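Local coordinates for protein aminoacyl-histidine dipeptidase (Vibrio alginolyticus, PDB 3MRU) that probably hydrolyses dipeptides, with a preference for hydrophobic ones, as a zinc-dependent metallopeptidase of the M20 family, at residues A14-F19 with G123-L128; E179-C184 with A434-G439; G186-A191 with I394-A399; Q244-R249 with D278-L283. One frame throughout, in Å; residues are numbered along the deposited sequence.

Interaction 1: A14-F19 with G123-L128; sequences APLWQF and GMASCL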
loop_
_atom_site.group_PDB
_atom_site.type_symbol
_atom_site.label_atom_id
_atom_site.label_comp_id
_atom_site.label_asym_id
_atom_site.label_seq_id
_atom_site.Cartn_x
_atom_site.Cartn_y
_atom_site.Cartn_z
ATOM N N ALA A 14 27.522 -8.523 -14.097
ATOM C CA ALA A 14 27.507 -9.978 -13.956
ATOM C C ALA A 14 27.411 -10.448 -12.520
ATOM O O ALA A 14 26.551 -11.271 -12.229
ATOM C CB ALA A 14 28.683 -10.624 -14.658
ATOM N N PRO A 15 28.261 -9.918 -11.616
ATOM C CA PRO A 15 28.243 -10.452 -10.251
ATOM C C PRO A 15 26.826 -10.557 -9.661
ATOM O O PRO A 15 26.497 -11.583 -9.051
ATOM C CB PRO A 15 29.094 -9.450 -9.469
ATOM C CG PRO A 15 30.007 -8.851 -10.478
ATOM C CD PRO A 15 29.259 -8.841 -11.777
ATOM N N LEU A 16 25.989 -9.533 -9.874
ATOM C CA LEU A 16 24.637 -9.533 -9.326
ATOM C C LEU A 16 23.723 -10.488 -10.077
ATOM O O LEU A 16 22.975 -11.235 -9.461
ATOM C CB LEU A 16 24.052 -8.119 -9.273
ATOM C CG LEU A 16 22.891 -7.601 -10.133
ATOM C CD1 LEU A 16 21.571 -8.246 -9.764
ATOM C CD2 LEU A 16 22.784 -6.102 -9.960
ATOM N N TRP A 17 23.795 -10.470 -11.407
ATOM C CA TRP A 17 22.952 -11.316 -12.239
ATOM C C TRP A 17 23.293 -12.765 -12.054
ATOM O O TRP A 17 22.469 -13.622 -12.352
ATOM C CB TRP A 17 23.143 -10.993 -13.694
ATOM C CG TRP A 17 22.292 -9.881 -14.235
ATOM C CD1 TRP A 17 22.713 -8.634 -14.636
ATOM C CD2 TRP A 17 20.890 -9.925 -14.495
ATOM N NE1 TRP A 17 21.652 -7.905 -15.122
ATOM C CE2 TRP A 17 20.523 -8.674 -15.046
ATOM C CE3 TRP A 17 19.904 -10.899 -14.316
ATOM C CZ2 TRP A 17 19.222 -8.382 -15.416
ATOM C CZ3 TRP A 17 18.607 -10.604 -14.683
ATOM C CH2 TRP A 17 18.278 -9.363 -15.232
ATOM N N GLN A 18 24.523 -13.032 -11.599
ATOM C CA GLN A 18 24.969 -14.372 -11.207
ATOM C C GLN A 18 24.278 -14.717 -9.895
ATOM O O GLN A 18 23.687 -15.785 -9.757
ATOM C CB GLN A 18 26.468 -14.400 -10.966
ATOM C CG GLN A 18 27.340 -14.350 -12.176
ATOM C CD GLN A 18 28.777 -14.715 -11.831
ATOM O OE1 GLN A 18 29.090 -15.892 -11.636
ATOM N NE2 GLN A 18 29.652 -13.711 -11.744
ATOM N N PHE A 19 24.352 -13.802 -8.931
ATOM C CA PHE A 19 23.657 -13.981 -7.665
ATOM C C PHE A 19 22.150 -14.160 -7.868
ATOM O O PHE A 19 21.515 -14.991 -7.210
ATOM C CB PHE A 19 23.901 -12.789 -6.782
ATOM C CG PHE A 19 25.049 -12.954 -5.867
ATOM C CD1 PHE A 19 26.023 -11.953 -5.768
ATOM C CD2 PHE A 19 25.158 -14.089 -5.075
ATOM C CE1 PHE A 19 27.104 -12.081 -4.893
ATOM C CE2 PHE A 19 26.234 -14.237 -4.193
ATOM C CZ PHE A 19 27.212 -13.226 -4.106
ATOM N N GLY A 123 16.935 -6.755 -6.166
ATOM C CA GLY A 123 17.398 -5.932 -5.064
ATOM C C GLY A 123 18.385 -6.609 -4.131
ATOM O O GLY A 123 19.399 -6.017 -3.733
ATOM N N MET A 124 18.101 -7.860 -3.781
ATOM C CA MET A 124 18.938 -8.583 -2.814
ATOM C C MET A 124 20.201 -9.141 -3.417
ATOM O O MET A 124 21.226 -9.172 -2.751
ATOM C CB MET A 124 18.149 -9.675 -2.085
ATOM C CG MET A 124 17.984 -10.986 -2.819
ATOM S SD MET A 124 17.242 -12.247 -1.726
ATOM C CE MET A 124 18.014 -11.835 -0.163
ATOM N N ALA A 125 20.116 -9.589 -4.668
ATOM C CA ALA A 125 21.312 -9.963 -5.423
ATOM C C ALA A 125 22.265 -8.763 -5.445
ATOM O O ALA A 125 23.465 -8.878 -5.172
ATOM C CB ALA A 125 20.946 -10.379 -6.824
ATOM N N SER A 126 21.690 -7.608 -5.749
ATOM C CA SER A 126 22.366 -6.345 -5.639
ATOM C C SER A 126 23.083 -6.265 -4.297
ATOM O O SER A 126 24.287 -6.052 -4.246
ATOM C CB SER A 126 21.348 -5.223 -5.786
ATOM O OG SER A 126 21.880 -3.973 -5.386
ATOM N N CYS A 127 22.348 -6.459 -3.207
ATOM C CA CYS A 127 22.958 -6.390 -1.886
ATOM C C CYS A 127 24.151 -7.308 -1.825
ATOM O O CYS A 127 25.237 -6.909 -1.432
ATOM C CB CYS A 127 21.955 -6.788 -0.810
ATOM S SG CYS A 127 20.902 -5.442 -0.258
ATOM N N LEU A 128 23.925 -8.543 -2.245
ATOM C CA LEU A 128 24.954 -9.561 -2.258
ATOM C C LEU A 128 26.138 -9.244 -3.163
ATOM O O LEU A 128 27.282 -9.537 -2.822
ATOM C CB LEU A 128 24.341 -10.877 -2.671
ATOM C CG LEU A 128 24.215 -11.879 -1.539
ATOM C CD1 LEU A 128 23.739 -11.234 -0.255
ATOM C CD2 LEU A 128 23.278 -12.972 -2.008
#

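Interaction 2: E179-C184 with A434-G439; sequences EVYMGC and AGLECG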
loop_
_atom_site.group_PDB
_atom_site.type_symbol
_atom_site.label_atom_id
_atom_site.label_comp_id
_atom_site.label_asym_id
_atom_site.label_seq_id
_atom_site.Cartn_x
_atom_site.Cartn_y
_atom_site.Cartn_z
ATOM N N GLU A 179 12.611 6.659 -9.915
ATOM C CA GLU A 179 11.476 6.834 -9.014
ATOM C C GLU A 179 11.837 6.489 -7.586
ATOM O O GLU A 179 11.832 5.330 -7.211
ATOM C CB GLU A 179 10.358 5.902 -9.462
ATOM C CG GLU A 179 9.580 6.418 -10.648
ATOM C CD GLU A 179 8.187 5.818 -10.733
ATOM O OE1 GLU A 179 7.669 5.371 -9.671
ATOM O OE2 GLU A 179 7.616 5.797 -11.857
ATOM N N VAL A 180 12.134 7.495 -6.789
ATOM C CA VAL A 180 12.459 7.265 -5.392
ATOM C C VAL A 180 11.324 7.528 -4.393
ATOM O O VAL A 180 10.324 8.179 -4.712
ATOM C CB VAL A 180 13.695 8.060 -4.975
ATOM C CG1 VAL A 180 14.774 7.124 -4.517
ATOM C CG2 VAL A 180 14.174 8.929 -6.122
ATOM N N TYR A 181 11.509 6.998 -3.188
ATOM C CA TYR A 181 10.549 7.134 -2.103
ATOM C C TYR A 181 11.209 7.712 -0.865
ATOM O O TYR A 181 12.240 7.215 -0.411
ATOM C CB TYR A 181 9.884 5.788 -1.779
ATOM C CG TYR A 181 8.956 5.310 -2.868
ATOM C CD1 TYR A 181 8.940 3.977 -3.259
ATOM C CD2 TYR A 181 8.115 6.199 -3.530
ATOM C CE1 TYR A 181 8.101 3.539 -4.280
ATOM C CE2 TYR A 181 7.276 5.777 -4.537
ATOM C CZ TYR A 181 7.270 4.448 -4.912
ATOM O OH TYR A 181 6.429 4.031 -5.923
ATOM N N MET A 182 10.621 8.775 -0.330
ATOM C CA MET A 182 11.150 9.387 0.882
ATOM C C MET A 182 10.153 9.293 2.026
ATOM O O MET A 182 10.446 9.715 3.160
ATOM C CB MET A 182 11.573 10.838 0.646
ATOM C CG MET A 182 10.492 11.735 0.076
ATOM S SD MET A 182 11.125 13.385 -0.289
ATOM C CE MET A 182 11.744 13.927 1.324
ATOM N N GLY A 183 8.984 8.726 1.732
ATOM C CA GLY A 183 7.973 8.538 2.751
ATOM C C GLY A 183 6.787 7.740 2.278
ATOM O O GLY A 183 6.536 7.608 1.062
ATOM N N CYS A 184 6.046 7.209 3.254
ATOM C CA CYS A 184 4.744 6.589 2.983
ATOM C C CYS A 184 3.765 6.732 4.145
ATOM O O CYS A 184 4.135 7.134 5.243
ATOM C CB CYS A 184 4.910 5.114 2.593
ATOM S SG CYS A 184 5.588 4.122 3.893
ATOM N N ALA A 434 0.517 5.012 0.826
ATOM C CA ALA A 434 0.402 3.557 0.915
ATOM C C ALA A 434 1.472 2.952 1.833
ATOM O O ALA A 434 2.389 3.637 2.285
ATOM C CB ALA A 434 0.427 2.909 -0.433
ATOM N N GLY A 435 1.342 1.657 2.109
ATOM C CA GLY A 435 2.267 0.956 2.990
ATOM C C GLY A 435 3.399 0.279 2.248
ATOM O O GLY A 435 3.177 -0.419 1.258
ATOM N N LEU A 436 4.615 0.524 2.734
ATOM C CA LEU A 436 5.834 -0.111 2.264
ATOM C C LEU A 436 6.629 -0.604 3.471
ATOM O O LEU A 436 6.619 0.033 4.531
ATOM C CB LEU A 436 6.714 0.874 1.500
ATOM C CG LEU A 436 6.228 1.834 0.419
ATOM C CD1 LEU A 436 7.417 2.702 0.020
ATOM C CD2 LEU A 436 5.620 1.161 -0.802
ATOM N N GLU A 437 7.335 -1.722 3.283
ATOM C CA GLU A 437 8.179 -2.325 4.305
ATOM C C GLU A 437 9.075 -1.317 5.014
ATOM O O GLU A 437 9.151 -1.306 6.235
ATOM C CB GLU A 437 9.034 -3.401 3.664
ATOM C CG GLU A 437 9.897 -4.213 4.617
ATOM C CD GLU A 437 10.400 -5.475 3.945
ATOM O OE1 GLU A 437 11.052 -5.349 2.875
ATOM O OE2 GLU A 437 10.113 -6.587 4.466
ATOM N N CYS A 438 9.751 -0.458 4.266
ATOM C CA CYS A 438 10.624 0.532 4.916
ATOM C C CYS A 438 9.901 1.472 5.899
ATOM O O CYS A 438 10.543 2.192 6.672
ATOM C CB CYS A 438 11.476 1.324 3.899
ATOM S SG CYS A 438 10.574 2.050 2.501
ATOM N N GLY A 439 8.572 1.465 5.862
ATOM C CA GLY A 439 7.782 2.220 6.826
ATOM C C GLY A 439 7.993 1.631 8.207
ATOM O O GLY A 439 8.500 2.315 9.113
#

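Interaction 3: G186-A191 with I394-A399; sequences GGIDGA and IEFSGA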
loop_
_atom_site.group_PDB
_atom_site.type_symbol
_atom_site.label_atom_id
_atom_site.label_comp_id
_atom_site.label_asym_id
_atom_site.label_seq_id
_atom_site.Cartn_x
_atom_site.Cartn_y
_atom_site.Cartn_z
ATOM N N GLY A 186 1.120 5.320 6.981
ATOM C CA GLY A 186 0.708 4.217 7.837
ATOM C C GLY A 186 -0.762 4.020 7.582
ATOM O O GLY A 186 -1.334 4.661 6.695
ATOM N N GLY A 187 -1.389 3.137 8.336
ATOM C CA GLY A 187 -2.823 2.986 8.196
ATOM C C GLY A 187 -3.443 2.350 9.408
ATOM O O GLY A 187 -2.722 1.911 10.302
ATOM N N ILE A 188 -4.772 2.303 9.442
ATOM C CA ILE A 188 -5.475 1.565 10.469
ATOM C C ILE A 188 -6.929 1.344 10.071
ATOM O O ILE A 188 -7.586 2.257 9.555
ATOM C CB ILE A 188 -5.390 2.302 11.778
ATOM C CG1 ILE A 188 -5.893 1.434 12.923
ATOM C CG2 ILE A 188 -6.114 3.632 11.671
ATOM C CD1 ILE A 188 -7.350 1.288 13.099
ATOM N N ASP A 189 -7.420 0.127 10.296
ATOM C CA ASP A 189 -8.775 -0.237 9.952
ATOM C C ASP A 189 -9.626 0.190 11.087
ATOM O O ASP A 189 -9.275 -0.030 12.226
ATOM C CB ASP A 189 -8.913 -1.749 9.830
ATOM C CG ASP A 189 -7.983 -2.358 8.770
ATOM O OD1 ASP A 189 -7.981 -1.869 7.613
ATOM O OD2 ASP A 189 -7.265 -3.348 9.086
ATOM N N GLY A 190 -10.754 0.809 10.765
ATOM C CA GLY A 190 -11.796 1.148 11.745
ATOM C C GLY A 190 -13.145 0.519 11.425
ATOM O O GLY A 190 -13.452 0.214 10.266
ATOM N N ALA A 191 -13.949 0.303 12.458
ATOM C CA ALA A 191 -15.264 -0.293 12.288
ATOM C C ALA A 191 -16.311 0.271 13.259
ATOM O O ALA A 191 -16.296 -0.023 14.454
ATOM C CB ALA A 191 -15.113 -1.781 12.457
ATOM N N ILE A 394 -16.822 1.698 17.932
ATOM C CA ILE A 394 -15.729 1.482 16.981
ATOM C C ILE A 394 -14.580 0.717 17.576
ATOM O O ILE A 394 -14.203 0.954 18.714
ATOM C CB ILE A 394 -15.109 2.763 16.408
ATOM C CG1 ILE A 394 -14.729 3.752 17.507
ATOM C CG2 ILE A 394 -16.005 3.412 15.386
ATOM C CD1 ILE A 394 -13.747 4.845 17.085
ATOM N N GLU A 395 -14.026 -0.190 16.779
ATOM C CA GLU A 395 -12.845 -0.949 17.133
ATOM C C GLU A 395 -11.802 -0.648 16.087
ATOM O O GLU A 395 -12.105 -0.556 14.890
ATOM C CB GLU A 395 -13.080 -2.459 17.084
ATOM C CG GLU A 395 -14.302 -3.034 17.763
ATOM C CD GLU A 395 -14.389 -4.565 17.575
ATOM O OE1 GLU A 395 -14.098 -5.071 16.447
ATOM O OE2 GLU A 395 -14.743 -5.265 18.565
ATOM N N PHE A 396 -10.563 -0.528 16.544
ATOM C CA PHE A 396 -9.417 -0.355 15.659
ATOM C C PHE A 396 -8.509 -1.582 15.668
ATOM O O PHE A 396 -8.448 -2.330 16.659
ATOM C CB PHE A 396 -8.645 0.913 16.027
ATOM C CG PHE A 396 -9.432 2.182 15.793
ATOM C CD1 PHE A 396 -9.747 3.026 16.847
ATOM C CD2 PHE A 396 -9.876 2.520 14.515
ATOM C CE1 PHE A 396 -10.467 4.189 16.626
ATOM C CE2 PHE A 396 -10.600 3.668 14.303
ATOM C CZ PHE A 396 -10.898 4.497 15.362
ATOM N N SER A 397 -7.820 -1.781 14.549
ATOM C CA SER A 397 -6.949 -2.908 14.363
ATOM C C SER A 397 -6.249 -2.704 13.050
ATOM O O SER A 397 -6.521 -1.731 12.360
ATOM C CB SER A 397 -7.783 -4.156 14.269
ATOM O OG SER A 397 -8.865 -3.867 13.428
ATOM N N GLY A 398 -5.358 -3.636 12.711
ATOM C CA GLY A 398 -4.582 -3.605 11.473
ATOM C C GLY A 398 -3.738 -2.355 11.363
ATOM O O GLY A 398 -3.566 -1.816 10.267
ATOM N N ALA A 399 -3.228 -1.890 12.501
ATOM C CA ALA A 399 -2.465 -0.648 12.574
ATOM C C ALA A 399 -1.024 -0.886 12.155
ATOM O O ALA A 399 -0.381 -1.801 12.666
ATOM C CB ALA A 399 -2.508 -0.095 13.974
#

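Interaction 4: Q244-R249 with D278-L283; sequences QELDLR and DKLAEL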
loop_
_atom_site.group_PDB
_atom_site.type_symbol
_atom_site.label_atom_id
_atom_site.label_comp_id
_atom_site.label_asym_id
_atom_site.label_seq_id
_atom_site.Cartn_x
_atom_site.Cartn_y
_atom_site.Cartn_z
ATOM N N GLN A 244 -36.430 12.979 6.854
ATOM C CA GLN A 244 -37.578 13.314 7.693
ATOM C C GLN A 244 -38.587 14.147 6.918
ATOM O O GLN A 244 -39.790 13.898 7.013
ATOM C CB GLN A 244 -37.176 13.984 9.032
ATOM C CG GLN A 244 -36.978 15.522 9.011
ATOM C CD GLN A 244 -38.268 16.353 9.284
ATOM O OE1 GLN A 244 -39.186 15.918 9.998
ATOM N NE2 GLN A 244 -38.311 17.570 8.725
ATOM N N GLU A 245 -38.092 15.123 6.150
ATOM C CA GLU A 245 -38.971 16.034 5.403
ATOM C C GLU A 245 -39.819 15.134 4.489
ATOM O O GLU A 245 -41.015 15.339 4.367
ATOM C CB GLU A 245 -38.227 17.184 4.623
ATOM C CG GLU A 245 -36.677 17.450 4.894
ATOM C CD GLU A 245 -36.322 18.601 5.884
ATOM O OE1 GLU A 245 -35.096 18.934 6.001
ATOM O OE2 GLU A 245 -37.248 19.159 6.532
ATOM N N LEU A 246 -39.213 14.088 3.928
ATOM C CA LEU A 246 -39.910 13.121 3.065
ATOM C C LEU A 246 -40.534 11.926 3.813
ATOM O O LEU A 246 -41.146 11.048 3.192
ATOM C CB LEU A 246 -38.923 12.585 2.039
ATOM C CG LEU A 246 -39.379 12.345 0.615
ATOM C CD1 LEU A 246 -39.877 13.647 -0.004
ATOM C CD2 LEU A 246 -38.212 11.816 -0.165
ATOM N N ASP A 247 -40.348 11.890 5.137
ATOM C CA ASP A 247 -40.904 10.852 6.033
ATOM C C ASP A 247 -40.659 9.386 5.595
ATOM O O ASP A 247 -41.470 8.493 5.872
ATOM C CB ASP A 247 -42.394 11.121 6.328
ATOM C CG ASP A 247 -42.791 10.759 7.767
ATOM O OD1 ASP A 247 -42.307 9.724 8.278
ATOM O OD2 ASP A 247 -43.587 11.507 8.388
ATOM N N LEU A 248 -39.527 9.151 4.929
ATOM C CA LEU A 248 -39.140 7.802 4.527
ATOM C C LEU A 248 -38.329 7.045 5.573
ATOM O O LEU A 248 -37.557 7.625 6.327
ATOM C CB LEU A 248 -38.422 7.793 3.185
ATOM C CG LEU A 248 -37.294 8.756 2.880
ATOM C CD1 LEU A 248 -36.087 8.400 3.683
ATOM C CD2 LEU A 248 -36.998 8.621 1.405
ATOM N N ARG A 249 -38.529 5.730 5.576
ATOM C CA ARG A 249 -38.017 4.835 6.588
ATOM C C ARG A 249 -37.042 3.890 5.935
ATOM O O ARG A 249 -37.177 3.539 4.766
ATOM C CB ARG A 249 -39.165 4.051 7.174
ATOM C CG ARG A 249 -40.328 4.915 7.596
ATOM C CD ARG A 249 -40.095 5.523 8.981
ATOM N NE ARG A 249 -39.704 4.515 9.980
ATOM C CZ ARG A 249 -40.530 3.594 10.494
ATOM N NH1 ARG A 249 -41.802 3.534 10.107
ATOM N NH2 ARG A 249 -40.079 2.717 11.391
ATOM N N ASP A 278 -43.654 10.381 -6.202
ATOM C CA ASP A 278 -43.264 11.258 -7.316
ATOM C C ASP A 278 -42.375 12.376 -6.790
ATOM O O ASP A 278 -41.475 12.851 -7.501
ATOM C CB ASP A 278 -44.490 11.844 -8.041
ATOM C CG ASP A 278 -45.383 10.767 -8.686
ATOM O OD1 ASP A 278 -44.890 9.940 -9.502
ATOM O OD2 ASP A 278 -46.603 10.772 -8.381
ATOM N N LYS A 279 -42.638 12.797 -5.547
ATOM C CA LYS A 279 -41.750 13.729 -4.842
ATOM C C LYS A 279 -40.340 13.161 -4.746
ATOM O O LYS A 279 -39.408 13.725 -5.324
ATOM C CB LYS A 279 -42.272 14.056 -3.449
ATOM C CG LYS A 279 -43.308 15.166 -3.448
ATOM C CD LYS A 279 -43.323 15.934 -2.121
ATOM C CE LYS A 279 -44.028 15.175 -1.024
ATOM N NZ LYS A 279 -45.397 14.778 -1.473
ATOM N N LEU A 280 -40.213 12.034 -4.037
ATOM C CA LEU A 280 -38.962 11.299 -3.896
ATOM C C LEU A 280 -38.280 11.077 -5.225
ATOM O O LEU A 280 -37.108 11.400 -5.361
ATOM C CB LEU A 280 -39.180 9.960 -3.195
ATOM C CG LEU A 280 -38.067 8.910 -3.367
ATOM C CD1 LEU A 280 -36.913 9.127 -2.397
ATOM C CD2 LEU A 280 -38.605 7.468 -3.249
ATOM N N ALA A 281 -39.008 10.536 -6.204
ATOM C CA ALA A 281 -38.438 10.296 -7.547
ATOM C C ALA A 281 -37.934 11.584 -8.182
ATOM O O ALA A 281 -36.957 11.567 -8.931
ATOM C CB ALA A 281 -39.440 9.602 -8.471
ATOM N N GLU A 282 -38.594 12.698 -7.867
ATOM C CA GLU A 282 -38.171 13.989 -8.390
ATOM C C GLU A 282 -37.006 14.587 -7.609
ATOM O O GLU A 282 -36.032 15.072 -8.211
ATOM C CB GLU A 282 -39.321 14.985 -8.444
ATOM C CG GLU A 282 -39.042 16.091 -9.466
ATOM C CD GLU A 282 -40.116 17.153 -9.475
ATOM O OE1 GLU A 282 -39.815 18.288 -9.907
ATOM O OE2 GLU A 282 -41.259 16.857 -9.043
ATOM N N LEU A 283 -37.121 14.563 -6.276
ATOM C CA LEU A 283 -36.046 15.005 -5.389
ATOM C C LEU A 283 -34.743 14.246 -5.664
ATOM O O LEU A 283 -33.649 14.825 -5.618
ATOM C CB LEU A 283 -36.461 14.879 -3.911
ATOM C CG LEU A 283 -36.989 16.142 -3.201
ATOM C CD1 LEU A 283 -37.501 15.858 -1.779
ATOM C CD2 LEU A 283 -35.945 17.267 -3.170
#

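Interaction 1: A14-F19 with G123-L128
Helix-on-helix packing at the back of the metal-binding α/β domain is carried here by L16 and F19 of helix 14-25 against A125 and L128 of helix 124-132. It illustrates how residues three apart on each of two helices can carry a helix contact without a hydrogen bond between the two segments. The short helical segments approach to 8.0 Å between axes, their directions turned 125° apart. The backbones come nearest where the CA atoms of L16 and A125 lie 5.1 Å from each other, because A125 brings nothing larger than a methyl group to the crossing. That methyl is shared by both neighbours: L16 CD1 reaches it at 3.7 Å (A125 CB), and F19 CB rests against A125 CB at 3.8 Å. L16 CD1 also comes near the backbone N of S126.

One turn further along, F19 meets L128. The F19 ring turns one face to L128, whose side chain crosses it at about a right angle. W43 adds an edge-to-face contact to the same ring. The other side of helix 124-132 faces the central sheet, where M124 and C127 touch L145 and V143 of strand 141-146, and helix 469-485 packs on both L16 and S126. The zinc ligand D119 is about 11 Å from A125, side chain to side chain. Over the phenyl group itself, L128 CB makes a CH-pi contact 3.7 Å from the F19 ring centroid and 11° off the ring normal, while L128 CD2 lies 3.8 Å from F19 CD2.

Interaction 2: E179-C184 with A434-G439
C184 and L436 form the closely packed half of this contact, and Y181 with L436 the more open half. C184 is buried, its CB against the carbonyl oxygen of A434 and 4.1 Å from L436 CG. Its sulfur stands between the backbone N and the carbonyl carbon (chi1 64°) and is directed into the bend of the 434-439 chain, with C184 SG 3.9 Å from L436 N and 4.1 Å from G439 CA. G439 presents only backbone to the sulfur, and its N-H closes the bend by bonding to L436 O at 2.8 Å. Toward the partly exposed side, one methyl does the work: L436 CD1 approaches Y181 CD1 obliquely at 3.8 Å, the two side chains crossing at about a right angle. No hydrogen bond links the segments; backbone bonds of V180 and M182 to M430, and of C184 to W403, hold segment 179-184 from outside. Apolar packing thus flanks a metal centre. The L436 side chain lies about 8 Å from a bound zinc ion and about 6 Å from those of D173, a zinc ligand here, and E149, a zinc-binding residue without metal in this model, beside the dinuclear site of M20 peptidases.

Interaction 3: G186-A191 with I394-A399
G398, in a left-handed backbone conformation (phi 59°) within a strand, presents its CA to the carboxylate of D189, with D189 OD2 3.6 Å from G398 CA. Such a positive phi is one that glycine adopts readily. Here the regular pairing slips: D189 faces S397, yet G187 bonds onward to Y400, so 394-399 carries one residue too many, consistent with a beta bulge. D189 CG lies anti to the carbonyl carbon (chi1 -59°), on the side of the backbone N, and R259 adds a long, weak ion pair to the carboxylate.

Beyond the irregularity the strands run antiparallel. D189 and S397 exchange two bonds: D189 N to S397 O at 2.9 Å, nearly along the C=O axis, and S397 N to D189 O at 3.3 Å, in the carbonyl plane. Next, A191 N to E395 O is weak at 3.2 Å, while E395 N reaches A191 O at 3.3 Å, tilted 30° from the carbonyl plane. Between these pairs F396 spreads its ring beside G190, CE2 3.8 Å from G190 CA, with D189 O in plane at the ring edge. I188 CG1 packs on A399 CB at 3.9 Å.

Helix 373-389 touches I188, I394 and F396. Strands 361-370 and 393-400, joined by that helix, both pair with 181-199 between them: a split beta-alpha-beta crossover.

Interaction 4: Q244-R249 with D278-L283
Apolar contacts between L246 and L248 of the loop and L280 and L283 of helix 277-295 account for nearly all of this interface, a worked case of a turn fastened to a helix by leucines. L246 is the central residue and divides its two methyls between two partners. Its CD2 meets L280 as the side chains cross at about a right angle, 3.7 Å from L280 CB and equally close to L280 CD1. The other branch meets L283 tip to tip, L246 CD1 to L283 CD1 at 3.7 Å. L280 CG is anti to the backbone N (chi1 162°); from there L280 CD1 also meets L248 CD2 at 3.8 Å. K279 takes part through its hydrocarbon base, CB lying 4.2 Å from L246 CD1.

No hydrogen bond crosses between the segments; the loop has its own. A type I beta turn runs from Q244 to D247, closed by D247 N to Q244 O at 2.8 Å, and this turn carries L246 toward the helix. On the outside of the turn Q244 NE2 donates to E245 OE2 at 2.9 Å, arriving from above the carboxylate plane.

Within the region assigned to M20 dimerisation, the loop joins helix 231-242 to strand 249-255. Beneath the leucines lies the sheet: L248 rests on V270 and L272 of strand 266-273, and L280 on L272 and on L210 of strand 205-213.

Taken together, the four contacts follow the chain from the metal-binding domain to the distant dimerisation region. Interactions 1 and 4 are mostly buried and apolar, one helix on helix, the other a turn on a helix; yet their centres are 67 Å apart, on opposite sides of the chain's centre, one behind the metal site and the other in the dimerisation region. Interactions 2 and 3 share strand 181-199, their segments adjoining in sequence. The first packs side chains next to the zinc site without cross-segment hydrogen bonds, whereas the second, partly exposed and away from the site, is the one contact built on backbone hydrogen bonds. Interaction 4 falls, in sequence, within the span that interaction 3 closes.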